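PDB 4ZPO: MCG133388, isoform CRA_f, which probably acts as a calcium-dependent cell-adhesion protein that may help establish and maintain specific neuronal connections in the brain. Local coordinates for residues Q1-V6 / T88-V92; E110-S116 / S200-V206; G229-L235 / S270-V275. All coordinates share one frame; numbering follows the deposited sequence.

Interaction 1: Q1-V6 / T88-V92; sequences QLRYSV and TRVEV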
loop_
_atom_site.group_PDB
_atom_site.type_symbol
_atom_site.label_atom_id
_atom_site.label_comp_id
_atom_site.label_asym_id
_atom_site.label_seq_id
_atom_site.Cartn_x
_atom_site.Cartn_y
_atom_site.Cartn_z
ATOM N N GLN A 1 39.378 -18.308 24.606
ATOM C CA GLN A 1 39.625 -19.471 25.450
ATOM C C GLN A 1 39.076 -20.737 24.797
ATOM O O GLN A 1 39.811 -21.480 24.147
ATOM C CB GLN A 1 39.002 -19.271 26.832
ATOM C CG GLN A 1 39.406 -20.318 27.856
ATOM C CD GLN A 1 40.853 -20.185 28.283
ATOM O OE1 GLN A 1 41.462 -19.124 28.135
ATOM N NE2 GLN A 1 41.414 -21.264 28.817
ATOM N N LEU A 2 37.782 -20.981 24.980
ATOM C CA LEU A 2 37.112 -22.099 24.326
ATOM C C LEU A 2 35.958 -21.608 23.461
ATOM O O LEU A 2 34.988 -21.041 23.966
ATOM C CB LEU A 2 36.601 -23.110 25.354
ATOM C CG LEU A 2 37.616 -24.114 25.899
ATOM C CD1 LEU A 2 36.911 -25.165 26.736
ATOM C CD2 LEU A 2 38.396 -24.760 24.766
ATOM N N ARG A 3 36.066 -21.831 22.156
ATOM C CA ARG A 3 35.048 -21.375 21.221
ATOM C C ARG A 3 34.404 -22.537 20.474
ATOM O O ARG A 3 35.087 -23.330 19.827
ATOM C CB ARG A 3 35.647 -20.381 20.224
ATOM C CG ARG A 3 36.169 -19.107 20.864
ATOM C CD ARG A 3 36.710 -18.146 19.821
ATOM N NE ARG A 3 37.084 -16.864 20.410
ATOM C CZ ARG A 3 36.245 -15.845 20.572
ATOM N NH1 ARG A 3 34.980 -15.959 20.190
ATOM N NH2 ARG A 3 36.672 -14.714 21.119
ATOM N N TYR A 4 33.083 -22.630 20.576
ATOM C CA TYR A 4 32.326 -23.640 19.851
ATOM C C TYR A 4 31.187 -22.988 19.079
ATOM O O TYR A 4 30.877 -21.816 19.288
ATOM C CB TYR A 4 31.777 -24.704 20.805
ATOM C CG TYR A 4 32.834 -25.390 21.641
ATOM C CD1 TYR A 4 33.782 -26.217 21.055
ATOM C CD2 TYR A 4 32.876 -25.220 23.018
ATOM C CE1 TYR A 4 34.747 -26.849 21.814
ATOM C CE2 TYR A 4 33.838 -25.848 23.787
ATOM C CZ TYR A 4 34.770 -26.661 23.179
ATOM O OH TYR A 4 35.730 -27.289 23.940
ATOM N N SER A 5 30.566 -23.752 18.187
ATOM C CA SER A 5 29.448 -23.246 17.402
ATOM C C SER A 5 28.277 -24.219 17.431
ATOM O O SER A 5 28.466 -25.433 17.347
ATOM C CB SER A 5 29.880 -22.986 15.958
ATOM O OG SER A 5 30.929 -22.035 15.900
ATOM N N VAL A 6 27.070 -23.681 17.556
ATOM C CA VAL A 6 25.865 -24.501 17.525
ATOM C C VAL A 6 24.772 -23.799 16.718
ATOM O O VAL A 6 24.606 -22.580 16.800
ATOM C CB VAL A 6 25.358 -24.823 18.954
ATOM C CG1 VAL A 6 24.992 -23.551 19.702
ATOM C CG2 VAL A 6 24.177 -25.783 18.906
ATOM N N THR A 88 37.173 -21.904 33.648
ATOM C CA THR A 88 37.403 -21.756 32.216
ATOM C C THR A 88 36.213 -21.101 31.521
ATOM O O THR A 88 35.074 -21.550 31.660
ATOM C CB THR A 88 37.686 -23.119 31.555
ATOM O OG1 THR A 88 38.797 -23.748 32.206
ATOM C CG2 THR A 88 38.004 -22.942 30.078
ATOM N N ARG A 89 36.485 -20.037 30.773
ATOM C CA ARG A 89 35.441 -19.341 30.031
ATOM C C ARG A 89 35.213 -19.988 28.671
ATOM O O ARG A 89 36.145 -20.144 27.883
ATOM C CB ARG A 89 35.797 -17.863 29.856
ATOM C CG ARG A 89 34.819 -17.093 28.981
ATOM C CD ARG A 89 35.162 -15.613 28.931
ATOM N NE ARG A 89 34.274 -14.878 28.034
ATOM C CZ ARG A 89 33.098 -14.375 28.392
ATOM N NH1 ARG A 89 32.658 -14.530 29.634
ATOM N NH2 ARG A 89 32.357 -13.719 27.510
ATOM N N VAL A 90 33.969 -20.368 28.400
ATOM C CA VAL A 90 33.623 -20.977 27.123
ATOM C C VAL A 90 32.588 -20.134 26.387
ATOM O O VAL A 90 31.509 -19.862 26.912
ATOM C CB VAL A 90 33.079 -22.405 27.304
ATOM C CG1 VAL A 90 32.753 -23.023 25.953
ATOM C CG2 VAL A 90 34.077 -23.262 28.064
ATOM N N GLU A 91 32.925 -19.721 25.170
ATOM C CA GLU A 91 32.027 -18.901 24.369
ATOM C C GLU A 91 31.393 -19.711 23.245
ATOM O O GLU A 91 32.053 -20.065 22.268
ATOM C CB GLU A 91 32.774 -17.696 23.795
ATOM C CG GLU A 91 33.308 -16.743 24.848
ATOM C CD GLU A 91 33.981 -15.527 24.246
ATOM O OE1 GLU A 91 34.131 -15.483 23.007
ATOM O OE2 GLU A 91 34.358 -14.614 25.012
ATOM N N VAL A 92 30.105 -20.003 23.395
ATOM C CA VAL A 92 29.368 -20.755 22.389
ATOM C C VAL A 92 28.571 -19.820 21.485
ATOM O O VAL A 92 27.617 -19.179 21.927
ATOM C CB VAL A 92 28.410 -21.773 23.034
ATOM C CG1 VAL A 92 27.630 -22.515 21.965
ATOM C CG2 VAL A 92 29.182 -22.746 23.911
#

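Interaction 2: E110-S116 / S200-V206; sequences EMRISES and SVIVLDV. With CA (calcium ion), chain E; CA (calcium ion), chain D.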
loop_
_atom_site.group_PDB
_atom_site.type_symbol
_atom_site.label_atom_id
_atom_site.label_comp_id
_atom_site.label_asym_id
_atom_site.label_seq_id
_atom_site.Cartn_x
_atom_site.Cartn_y
_atom_site.Cartn_z
ATOM N N GLU A 110 -4.871 1.251 3.511
ATOM C CA GLU A 110 -5.747 2.065 2.675
ATOM C C GLU A 110 -5.111 3.412 2.344
ATOM O O GLU A 110 -4.524 4.062 3.208
ATOM C CB GLU A 110 -7.099 2.280 3.359
ATOM C CG GLU A 110 -8.035 3.209 2.602
ATOM C CD GLU A 110 -9.400 3.324 3.250
ATOM O OE1 GLU A 110 -9.903 2.303 3.765
ATOM O OE2 GLU A 110 -9.969 4.438 3.247
ATOM N N MET A 111 -5.230 3.822 1.085
ATOM C CA MET A 111 -4.695 5.103 0.640
ATOM C C MET A 111 -5.733 5.923 -0.117
ATOM O O MET A 111 -6.238 5.501 -1.157
ATOM C CB MET A 111 -3.463 4.892 -0.242
ATOM C CG MET A 111 -2.175 4.702 0.531
ATOM S SD MET A 111 -0.733 4.631 -0.547
ATOM C CE MET A 111 0.567 5.002 0.624
ATOM N N ARG A 112 -6.046 7.099 0.416
ATOM C CA ARG A 112 -6.963 8.017 -0.245
ATOM C C ARG A 112 -6.184 9.034 -1.069
ATOM O O ARG A 112 -5.756 10.066 -0.554
ATOM C CB ARG A 112 -7.847 8.728 0.780
ATOM C CG ARG A 112 -8.593 7.790 1.711
ATOM C CD ARG A 112 -10.091 8.024 1.650
ATOM N NE ARG A 112 -10.812 7.179 2.598
ATOM C CZ ARG A 112 -12.135 7.165 2.730
ATOM N NH1 ARG A 112 -12.888 7.952 1.973
ATOM N NH2 ARG A 112 -12.704 6.363 3.621
ATOM N N ILE A 113 -5.997 8.731 -2.349
ATOM C CA ILE A 113 -5.242 9.603 -3.241
ATOM C C ILE A 113 -6.165 10.389 -4.166
ATOM O O ILE A 113 -7.044 9.819 -4.813
ATOM C CB ILE A 113 -4.237 8.801 -4.090
ATOM C CG1 ILE A 113 -3.254 8.057 -3.184
ATOM C CG2 ILE A 113 -3.489 9.719 -5.048
ATOM C CD1 ILE A 113 -2.226 7.241 -3.939
ATOM N N SER A 114 -5.958 11.701 -4.220
ATOM C CA SER A 114 -6.745 12.571 -5.086
ATOM C C SER A 114 -6.528 12.235 -6.557
ATOM O O SER A 114 -5.460 11.768 -6.947
ATOM C CB SER A 114 -6.399 14.039 -4.829
ATOM O OG SER A 114 -7.043 14.887 -5.765
ATOM N N GLU A 115 -7.552 12.476 -7.366
ATOM C CA GLU A 115 -7.487 12.211 -8.797
ATOM C C GLU A 115 -6.538 13.185 -9.491
ATOM O O GLU A 115 -6.074 12.934 -10.602
ATOM C CB GLU A 115 -8.883 12.301 -9.412
ATOM C CG GLU A 115 -8.993 11.776 -10.827
ATOM C CD GLU A 115 -10.401 11.885 -11.369
ATOM O OE1 GLU A 115 -11.275 12.415 -10.649
ATOM O OE2 GLU A 115 -10.636 11.444 -12.513
ATOM N N SER A 116 -6.255 14.300 -8.825
ATOM C CA SER A 116 -5.383 15.328 -9.380
ATOM C C SER A 116 -3.937 15.157 -8.922
ATOM O O SER A 116 -3.154 16.106 -8.953
ATOM C CB SER A 116 -5.890 16.718 -8.992
ATOM O OG SER A 116 -5.918 16.873 -7.584
ATOM N N SER A 200 -4.844 -0.855 -0.876
ATOM C CA SER A 200 -5.990 -0.497 -1.702
ATOM C C SER A 200 -6.070 1.014 -1.877
ATOM O O SER A 200 -6.443 1.739 -0.954
ATOM C CB SER A 200 -7.289 -1.031 -1.093
ATOM O OG SER A 200 -7.577 -0.391 0.136
ATOM N N VAL A 201 -5.715 1.486 -3.068
ATOM C CA VAL A 201 -5.731 2.914 -3.363
ATOM C C VAL A 201 -7.138 3.395 -3.700
ATOM O O VAL A 201 -7.750 2.929 -4.661
ATOM C CB VAL A 201 -4.790 3.260 -4.534
ATOM C CG1 VAL A 201 -4.895 4.737 -4.880
ATOM C CG2 VAL A 201 -3.358 2.887 -4.192
ATOM N N ILE A 202 -7.644 4.330 -2.903
ATOM C CA ILE A 202 -8.949 4.926 -3.159
ATOM C C ILE A 202 -8.787 6.244 -3.903
ATOM O O ILE A 202 -8.273 7.216 -3.351
ATOM C CB ILE A 202 -9.732 5.176 -1.855
ATOM C CG1 ILE A 202 -9.679 3.944 -0.949
ATOM C CG2 ILE A 202 -11.171 5.564 -2.165
ATOM C CD1 ILE A 202 -10.341 2.724 -1.540
ATOM N N VAL A 203 -9.221 6.274 -5.159
ATOM C CA VAL A 203 -9.122 7.485 -5.963
ATOM C C VAL A 203 -10.253 8.452 -5.629
ATOM O O VAL A 203 -11.411 8.207 -5.962
ATOM C CB VAL A 203 -9.151 7.173 -7.470
ATOM C CG1 VAL A 203 -9.088 8.461 -8.276
ATOM C CG2 VAL A 203 -8.001 6.255 -7.843
ATOM N N LEU A 204 -9.905 9.550 -4.964
ATOM C CA LEU A 204 -10.877 10.579 -4.616
ATOM C C LEU A 204 -11.239 11.398 -5.849
ATOM O O LEU A 204 -10.403 11.608 -6.726
ATOM C CB LEU A 204 -10.330 11.486 -3.512
ATOM C CG LEU A 204 -9.987 10.791 -2.194
ATOM C CD1 LEU A 204 -9.397 11.778 -1.196
ATOM C CD2 LEU A 204 -11.217 10.108 -1.613
ATOM N N ASP A 205 -12.482 11.863 -5.910
ATOM C CA ASP A 205 -12.979 12.554 -7.094
ATOM C C ASP A 205 -12.473 13.989 -7.202
ATOM O O ASP A 205 -12.353 14.700 -6.203
ATOM C CB ASP A 205 -14.508 12.552 -7.110
ATOM C CG ASP A 205 -15.075 13.088 -8.410
ATOM O OD1 ASP A 205 -14.523 12.757 -9.481
ATOM O OD2 ASP A 205 -16.067 13.844 -8.362
ATOM N N VAL A 206 -12.177 14.399 -8.431
ATOM C CA VAL A 206 -11.824 15.778 -8.746
ATOM C C VAL A 206 -12.620 16.199 -9.973
ATOM O O VAL A 206 -12.766 15.418 -10.910
ATOM C CB VAL A 206 -10.309 15.939 -9.012
ATOM C CG1 VAL A 206 -9.998 17.318 -9.576
ATOM C CG2 VAL A 206 -9.514 15.688 -7.739
HETATM CA CA CA E . -13.600 13.201 -11.745
HETATM CA CA CA D . -9.527 12.179 -14.607
#

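Interaction 3: G229-L235 / S270-V275; sequences GTLLLRL and SGAIHV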
loop_
_atom_site.group_PDB
_atom_site.type_symbol
_atom_site.label_atom_id
_atom_site.label_comp_id
_atom_site.label_asym_id
_atom_site.label_seq_id
_atom_site.Cartn_x
_atom_site.Cartn_y
_atom_site.Cartn_z
ATOM N N GLY A 229 -47.221 26.308 -24.199
ATOM C CA GLY A 229 -47.141 25.177 -23.294
ATOM C C GLY A 229 -46.599 23.925 -23.956
ATOM O O GLY A 229 -46.306 22.936 -23.285
ATOM N N THR A 230 -46.467 23.966 -25.278
ATOM C CA THR A 230 -45.965 22.823 -26.032
ATOM C C THR A 230 -44.472 22.615 -25.792
ATOM O O THR A 230 -43.683 23.554 -25.885
ATOM C CB THR A 230 -46.219 22.992 -27.545
ATOM O OG1 THR A 230 -47.623 23.153 -27.784
ATOM C CG2 THR A 230 -45.715 21.780 -28.313
ATOM N N LEU A 231 -44.092 21.383 -25.473
ATOM C CA LEU A 231 -42.690 21.043 -25.266
ATOM C C LEU A 231 -41.934 21.009 -26.591
ATOM O O LEU A 231 -42.322 20.297 -27.519
ATOM C CB LEU A 231 -42.561 19.695 -24.555
ATOM C CG LEU A 231 -41.149 19.143 -24.353
ATOM C CD1 LEU A 231 -40.354 20.020 -23.397
ATOM C CD2 LEU A 231 -41.203 17.709 -23.852
ATOM N N LEU A 232 -40.858 21.782 -26.674
ATOM C CA LEU A 232 -40.023 21.802 -27.866
ATOM C C LEU A 232 -39.092 20.597 -27.870
ATOM O O LEU A 232 -39.098 19.796 -28.806
ATOM C CB LEU A 232 -39.216 23.100 -27.943
ATOM C CG LEU A 232 -38.381 23.316 -29.207
ATOM C CD1 LEU A 232 -39.277 23.469 -30.429
ATOM C CD2 LEU A 232 -37.469 24.524 -29.047
ATOM N N LEU A 233 -38.300 20.478 -26.809
ATOM C CA LEU A 233 -37.385 19.355 -26.636
ATOM C C LEU A 233 -36.836 19.334 -25.214
ATOM O O LEU A 233 -36.729 20.374 -24.566
ATOM C CB LEU A 233 -36.230 19.423 -27.643
ATOM C CG LEU A 233 -35.056 20.363 -27.352
ATOM C CD1 LEU A 233 -33.915 20.094 -28.317
ATOM C CD2 LEU A 233 -35.474 21.822 -27.424
ATOM N N ARG A 234 -36.497 18.146 -24.728
ATOM C CA ARG A 234 -35.871 18.016 -23.419
ATOM C C ARG A 234 -34.377 17.775 -23.583
ATOM O O ARG A 234 -33.959 16.759 -24.137
ATOM C CB ARG A 234 -36.511 16.883 -22.612
ATOM C CG ARG A 234 -35.973 16.761 -21.192
ATOM C CD ARG A 234 -36.607 15.600 -20.432
ATOM N NE ARG A 234 -37.995 15.863 -20.054
ATOM C CZ ARG A 234 -39.053 15.381 -20.696
ATOM N NH1 ARG A 234 -40.275 15.674 -20.276
ATOM N NH2 ARG A 234 -38.892 14.603 -21.759
ATOM N N LEU A 235 -33.577 18.721 -23.106
ATOM C CA LEU A 235 -32.126 18.637 -23.222
ATOM C C LEU A 235 -31.557 17.502 -22.376
ATOM O O LEU A 235 -32.155 17.099 -21.380
ATOM C CB LEU A 235 -31.492 19.971 -22.821
ATOM C CG LEU A 235 -31.751 21.117 -23.801
ATOM C CD1 LEU A 235 -31.305 22.438 -23.199
ATOM C CD2 LEU A 235 -31.036 20.855 -25.118
ATOM N N SER A 270 -34.856 19.914 -15.350
ATOM C CA SER A 270 -35.197 18.853 -16.297
ATOM C C SER A 270 -34.614 19.103 -17.686
ATOM O O SER A 270 -34.421 18.168 -18.462
ATOM C CB SER A 270 -36.716 18.694 -16.394
ATOM O OG SER A 270 -37.321 19.856 -16.934
ATOM N N GLY A 271 -34.337 20.365 -17.996
ATOM C CA GLY A 271 -33.799 20.725 -19.296
ATOM C C GLY A 271 -34.880 20.817 -20.355
ATOM O O GLY A 271 -34.591 20.896 -21.550
ATOM N N ALA A 272 -36.134 20.806 -19.911
ATOM C CA ALA A 272 -37.271 20.875 -20.820
ATOM C C ALA A 272 -37.475 22.292 -21.343
ATOM O O ALA A 272 -37.592 23.238 -20.565
ATOM C CB ALA A 272 -38.530 20.379 -20.129
ATOM N N ILE A 273 -37.518 22.433 -22.663
ATOM C CA ILE A 273 -37.735 23.732 -23.289
ATOM C C ILE A 273 -39.161 23.857 -23.813
ATOM O O ILE A 273 -39.595 23.070 -24.652
ATOM C CB ILE A 273 -36.747 23.976 -24.444
ATOM C CG1 ILE A 273 -35.313 24.020 -23.912
ATOM C CG2 ILE A 273 -37.083 25.268 -25.171
ATOM C CD1 ILE A 273 -34.288 24.403 -24.951
ATOM N N HIS A 274 -39.885 24.852 -23.311
ATOM C CA HIS A 274 -41.268 25.071 -23.711
ATOM C C HIS A 274 -41.430 26.361 -24.504
ATOM O O HIS A 274 -40.753 27.352 -24.239
ATOM C CB HIS A 274 -42.183 25.109 -22.484
ATOM C CG HIS A 274 -42.221 23.826 -21.714
ATOM N ND1 HIS A 274 -43.157 22.842 -21.956
ATOM C CD2 HIS A 274 -41.445 23.366 -20.705
ATOM C CE1 HIS A 274 -42.953 21.832 -21.131
ATOM N NE2 HIS A 274 -41.919 22.125 -20.360
ATOM N N VAL A 275 -42.331 26.338 -25.482
ATOM C CA VAL A 275 -42.720 27.556 -26.180
ATOM C C VAL A 275 -43.894 28.184 -25.433
ATOM O O VAL A 275 -44.888 27.518 -25.140
ATOM C CB VAL A 275 -43.091 27.287 -27.657
ATOM C CG1 VAL A 275 -44.014 26.087 -27.773
ATOM C CG2 VAL A 275 -43.717 28.523 -28.285
#

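Interaction 1: Q1-V6 / T88-V92
Parallel pairing of Leu2, Arg3 and Tyr4 with Val90, Glu91 and Val92 adds the N-terminal strand to the edge of a mixed sheet in the first extracellular cadherin repeat. Glu91 carries the firm part of the ladder: its N donates to Leu2 O at 2.7 Å, and its O accepts from Tyr4 N at 3.2 Å. A weak bond of 3.4 Å from Leu2 N to Arg89 O precedes them.

On the face bearing Arg3 and Glu91, the two side chains run alongside each other and point the same way. Arg3 NH1 forms a salt bridge of 3.0 Å with Glu91 OE1, which lies over a face of the guanidinium, the two planes being 89° apart. Arg89 approaches the other oxygen edge-on, its NE donating to the anti lone pair of Glu91 OE2 at 3.0 Å. With CG anti to the carbonyl carbon (chi1 -63°) and an extended chain beyond, Glu91 brings its carboxylate between two arginines, which probably favour its charged form and restrict its rotation.

The face of Leu2, Tyr4, Val90 and Val92 is largely apolar. Val90 splits its methyls: CG2 touches Leu2 CD1 at 3.7 Å, while CG1 meets the Tyr4 ring at its edge, 3.7 Å from CD2. Val6 CG1 touches Val92 CG1 at 3.6 Å, and Val16 of strand 15-18 packs on Tyr4, Val6 and Val92. The Tyr4 hydroxyl is hydrogen-bonded to Asp22. Joining the first strand of a repeat in parallel to its last is characteristic of the Greek-key beta sandwich of cadherin domains.

Interaction 2: E110-S116 / S200-V206
Strand 110-114 pairs in parallel with strand 200-204, its axis inclined at 27°, Met111 and Ile113 giving and taking the alternating backbone bonds, among them Met111 N to Ser200 O (3.2 Å) and Leu204 N to Ile113 O (2.9 Å); a weak bond from Glu115 N to Leu204 O ends the ladder. On the face of Ile113 and Val201, Ile113 CD1 meets Val201 CG1 at 3.8 Å, with Phe149 against both. On the face of Arg112 and Leu204 the two side chains cross at about a right angle, Leu204 CD1 lying 4.0 Å from Arg112 CB; Arg112 NE is salt-bridged to Glu110 OE2. Putting an alanine at Leu204 would probably leave the aliphatic part of Arg112 without its cover.

Beyond the strands, Glu115 bridges two calcium ions. Its extended chain, with CG anti to the backbone N (chi1 -168°), sends OE1 to one ion at 2.7 Å and OE2 to the other at 2.5 Å. OE1 also accepts a hydrogen bond from Val206 N at 3.1 Å. Val206 O and Asp205 OD1 bind OE1's ion, Asp205 OD2 being hydrogen-bonded to Glu242 N. Glu174, Asp208 and Asp241 complete that shell; Asp172 and Asp208 join Glu115 at the second. This is the calcium-filled linker between successive cadherin repeats.

Interaction 3: G229-L235 / S270-V275
Backbone hydrogen bonds tie Gly229-Leu235 to Ser270-Val275 in antiparallel fashion. Gly229 N donates to Val275 O at 2.8 Å, and Val275 N returns a bond to Thr230 O. Farther along, Ile273 faces two residues at once: its O accepts a bond from Leu232 N at 2.7 Å, and its N donates to Leu233 O at 2.9 Å. With near-helical backbone angles at Leu232 (psi -57°), this is a beta bulge, and it turns Leu232 and Leu233 to the same side as Ile273. Leu235 N to Gly271 O closes the ladder; the positive phi of Gly271 favours glycine.

Apolar contacts centre on Ile273. Leu232 and Leu233 lie alongside it, pointing the same way. Its CG2 touches Leu232 CD2 at 4.0 Å, while its CD1 is flanked by Leu233 CD2 at 3.8 Å and, with the side chains crossing obliquely, by Leu235 CD1. Ile307 of strand 302-310, in the facing sheet, packs on Leu233, Leu235 and Ile273, so this side belongs to the core of the domain. On the face of Leu231 and His274, the Leu231 CD1 methyl rests on Ala272 CB.

The His274 ring gathers the aromatic and polar contacts. Leu231, with its CG trans to the backbone N (chi1 176°), lays CD1 over a face of the imidazole, a CH-pi contact of 4.1 Å to the ring centroid that is displaced toward the rim. At the ring's edge, His274 ND1 gives a weak bond of 3.4 Å to Gly229 O, which together with the methyl probably limits rotation of the ring. An antiparallel pair of inner strands, one of them bulged, here forms the centre of one sheet of a cadherin-repeat beta sandwich.

How the interactions relate
From the N terminus the three contacts follow in series, none nesting or crossing. Interaction 1 closes a loop of 81 intervening residues and joins the first and last strands of the first repeat. Strand 86-95 then leads through the linker to strand 108-114, where interaction 2 repeats that parallel closure over 83 residues and continues into the calcium site facing the third repeat. Interaction 3 closes a shorter loop of 34 residues wholly within that third repeat, in the sheet opposite the first-to-last strand pair. Centres lie about 58 Å apart between interactions 1 and 2 and about 39 Å between 2 and 3, in keeping with an elongated chain of cadherin domains.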